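Local coordinates for ABC transporter, substrate binding protein (Mannopine) (Agrobacterium fabrum, PDB 5L9S), which serves as the periplasmic substrate-binding protein of an ABC transporter, probably capturing the opine mannopine for import, at residues A73-T78 and C99-A104. Numbering follows the deposited sequence.
Sequences AHFAIT and CTRGGA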
ATOM      1  N   ALA A  73      -7.980  -9.176 -14.928  1.00 67.14           N
ATOM      2  CA  ALA A  73      -7.198  -8.487 -15.958  1.00 66.59           C
ATOM      3  C   ALA A  73      -5.677  -8.734 -15.772  1.00 66.81           C
ATOM      4  O   ALA A  73      -4.991  -9.084 -16.734  1.00 69.22           O
ATOM      5  CB  ALA A  73      -7.512  -6.995 -15.934  1.00 65.86           C
ATOM      6  N   HIS A  74      -5.194  -8.614 -14.516  1.00 56.72           N
ATOM      7  CA  HIS A  74      -3.822  -8.858 -14.102  1.00 53.16           C
ATOM      8  C   HIS A  74      -3.448 -10.315 -14.340  1.00 60.49           C
ATOM      9  O   HIS A  74      -2.394 -10.566 -14.907  1.00 61.57           O
ATOM     10  CB  HIS A  74      -3.642  -8.503 -12.620  1.00 49.69           C
ATOM     11  CG  HIS A  74      -2.228  -8.593 -12.133  1.00 50.86           C
ATOM     12  ND1 HIS A  74      -1.312  -7.566 -12.359  1.00 50.46           N
ATOM     13  CD2 HIS A  74      -1.605  -9.590 -11.463  1.00 52.00           C
ATOM     14  CE1 HIS A  74      -0.180  -7.971 -11.816  1.00 48.90           C
ATOM     15  NE2 HIS A  74      -0.302  -9.177 -11.265  1.00 50.39           N
ATOM     16  N   PHE A  75      -4.309 -11.269 -13.942  1.00 58.44           N
ATOM     17  CA  PHE A  75      -4.051 -12.704 -14.115  1.00 60.74           C
ATOM     18  C   PHE A  75      -4.002 -13.147 -15.587  1.00 68.58           C
ATOM     19  O   PHE A  75      -3.420 -14.193 -15.900  1.00 69.95           O
ATOM     20  CB  PHE A  75      -5.091 -13.538 -13.353  1.00 63.24           C
ATOM     21  CG  PHE A  75      -5.311 -13.224 -11.893  1.00 62.14           C
ATOM     22  CD1 PHE A  75      -4.255 -12.820 -11.080  1.00 61.94           C
ATOM     23  CD2 PHE A  75      -6.560 -13.407 -11.307  1.00 64.33           C
ATOM     24  CE1 PHE A  75      -4.456 -12.570  -9.727  1.00 60.47           C
ATOM     25  CE2 PHE A  75      -6.754 -13.175  -9.947  1.00 64.15           C
ATOM     26  CZ  PHE A  75      -5.701 -12.758  -9.167  1.00 60.01           C
ATOM     27  N   ALA A  76      -4.621 -12.361 -16.480  1.00 66.61           N
ATOM     28  CA  ALA A  76      -4.651 -12.639 -17.915  1.00 70.39           C
ATOM     29  C   ALA A  76      -3.332 -12.304 -18.598  1.00 75.45           C
ATOM     30  O   ALA A  76      -3.010 -12.933 -19.602  1.00 80.29           O
ATOM     31  CB  ALA A  76      -5.777 -11.860 -18.574  1.00 72.06           C
ATOM     32  N   ILE A  77      -2.582 -11.311 -18.073  1.00 67.01           N
ATOM     33  CA  ILE A  77      -1.316 -10.818 -18.632  1.00 65.52           C
ATOM     34  C   ILE A  77      -0.087 -11.236 -17.796  1.00 68.86           C
ATOM     35  O   ILE A  77       1.046 -10.952 -18.189  1.00 69.78           O
ATOM     36  CB  ILE A  77      -1.373  -9.275 -18.871  1.00 66.47           C
ATOM     37  CG1 ILE A  77      -1.636  -8.481 -17.564  1.00 63.64           C
ATOM     38  CG2 ILE A  77      -2.399  -8.937 -19.932  1.00 69.01           C
ATOM     39  CD1 ILE A  77      -1.421  -6.956 -17.625  1.00 66.71           C
ATOM     40  N   THR A  78      -0.309 -11.896 -16.652  1.00 64.09           N
ATOM     41  CA  THR A  78       0.771 -12.327 -15.757  1.00 62.75           C
ATOM     42  C   THR A  78       0.725 -13.819 -15.516  1.00 70.66           C
ATOM     43  O   THR A  78      -0.314 -14.471 -15.715  1.00 70.77           O
ATOM     44  CB  THR A  78       0.789 -11.547 -14.394  1.00 62.36           C
ATOM     45  OG1 THR A  78      -0.382 -11.835 -13.624  1.00 63.61           O
ATOM     46  CG2 THR A  78       0.995 -10.039 -14.549  1.00 53.91           C
ATOM     47  N   CYS A  99       3.229 -13.735  -0.914  1.00 59.30           N
ATOM     48  CA  CYS A  99       3.424 -14.391  -2.205  1.00 61.66           C
ATOM     49  C   CYS A  99       2.097 -15.007  -2.651  1.00 66.68           C
ATOM     50  O   CYS A  99       1.669 -16.039  -2.115  1.00 70.63           O
ATOM     51  CB  CYS A  99       4.547 -15.430  -2.130  1.00 64.83           C
ATOM     52  SG  CYS A  99       5.536 -15.583  -3.650  1.00 70.62           S
ATOM     53  N   THR A 100       1.436 -14.349  -3.612  1.00 58.69           N
ATOM     54  CA  THR A 100       0.154 -14.801  -4.144  1.00 58.22           C
ATOM     55  C   THR A 100       0.226 -15.104  -5.640  1.00 64.05           C
ATOM     56  O   THR A 100       1.298 -15.017  -6.249  1.00 65.49           O
ATOM     57  CB  THR A 100      -0.917 -13.768  -3.845  1.00 56.37           C
ATOM     58  OG1 THR A 100      -0.663 -12.605  -4.632  1.00 57.50           O
ATOM     59  CG2 THR A 100      -1.030 -13.439  -2.356  1.00 46.14           C
ATOM     60  N   ARG A 101      -0.926 -15.445  -6.236  1.00 60.00           N
ATOM     61  CA  ARG A 101      -1.091 -15.740  -7.655  1.00 61.26           C
ATOM     62  C   ARG A 101      -0.550 -14.604  -8.542  1.00 64.62           C
ATOM     63  O   ARG A 101       0.174 -14.854  -9.501  1.00 65.78           O
ATOM     64  CB  ARG A 101      -2.585 -15.968  -7.933  1.00 62.44           C
ATOM     65  CG  ARG A 101      -2.968 -16.101  -9.416  1.00 79.41           C
ATOM     66  CD  ARG A 101      -4.452 -16.320  -9.567  1.00 85.08           C
ATOM     67  NE  ARG A 101      -4.858 -16.613 -10.938  1.00 92.60           N
ATOM     68  CZ  ARG A 101      -6.128 -16.773 -11.308  1.00106.82           C
ATOM     69  NH1 ARG A 101      -7.110 -16.638 -10.421  1.00 97.35           N
ATOM     70  NH2 ARG A 101      -6.429 -17.041 -12.574  1.00 86.83           N
ATOM     71  N   GLY A 102      -0.909 -13.376  -8.194  1.00 59.86           N
ATOM     72  CA  GLY A 102      -0.546 -12.183  -8.943  1.00 58.38           C
ATOM     73  C   GLY A 102       0.841 -11.626  -8.735  1.00 60.98           C
ATOM     74  O   GLY A 102       1.273 -10.770  -9.513  1.00 61.62           O
ATOM     75  N   GLY A 103       1.528 -12.077  -7.688  1.00 54.80           N
ATOM     76  CA  GLY A 103       2.880 -11.607  -7.422  1.00 52.40           C
ATOM     77  C   GLY A 103       3.339 -11.626  -5.982  1.00 52.51           C
ATOM     78  O   GLY A 103       2.569 -11.979  -5.083  1.00 49.30           O
ATOM     79  N   ALA A 104       4.622 -11.242  -5.768  1.00 47.94           N
ATOM     80  CA  ALA A 104       5.266 -11.205  -4.464  1.00 45.37           C
ATOM     81  C   ALA A 104       5.140  -9.818  -3.889  1.00 47.81           C
ATOM     82  O   ALA A 104       5.230  -8.864  -4.644  1.00 48.00           O
ATOM     83  CB  ALA A 104       6.731 -11.580  -4.598  1.00 46.73           C
TER
HETATM   84  O   HOH W   1      -0.843 -13.948 -11.974  1.00 69.75           O
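Phe75, on helix 72-77, comes closest to Gly102 in a tight hairpin, their CA atoms 6.3 Å apart. The hairpin leads into strand 103-116 of the solute-binding fold's mixed sheet, and His74 and Thr78 also touch Ala239 of strand 224-240. Thr100 and Gly103 exchange two backbone hydrogen bonds around Arg101 and Gly102, making a two-residue beta hairpin with a type I turn. Glycine suits the last two residues of the turn: at Gly102 the lack of a side chain lets the His74 and Phe75 rings sit close to the backbone, and at Gly103 phi is 152°, where a CB would collide with the carbonyl O of Gly102. His74 NE2 donates to Gly102 O at 2.8 Å; the acceptor lies close to the imidazole plane, and NE2 approaches along a lone pair. One face of the imidazole receives Thr78 CG2. Arg101, extended from CG to NE, runs across Phe75: CD sits 3.6 Å from the ring centroid, a CH-pi contact, while the guanidinium stacks almost parallel, with CZ 3.4 Å from Phe75 CD2. A water donates to Thr78 OG1 and Arg101 O, and Thr78 OG1 donates to His74 O at 2.7 Å. Cys99, just before the turn, is disulfide-bonded to Cys85. One directional bond thus ties the turn to the buried imidazole, while the exposed guanidinium, flat on Phe75, probably gains off-centre cation-pi attraction.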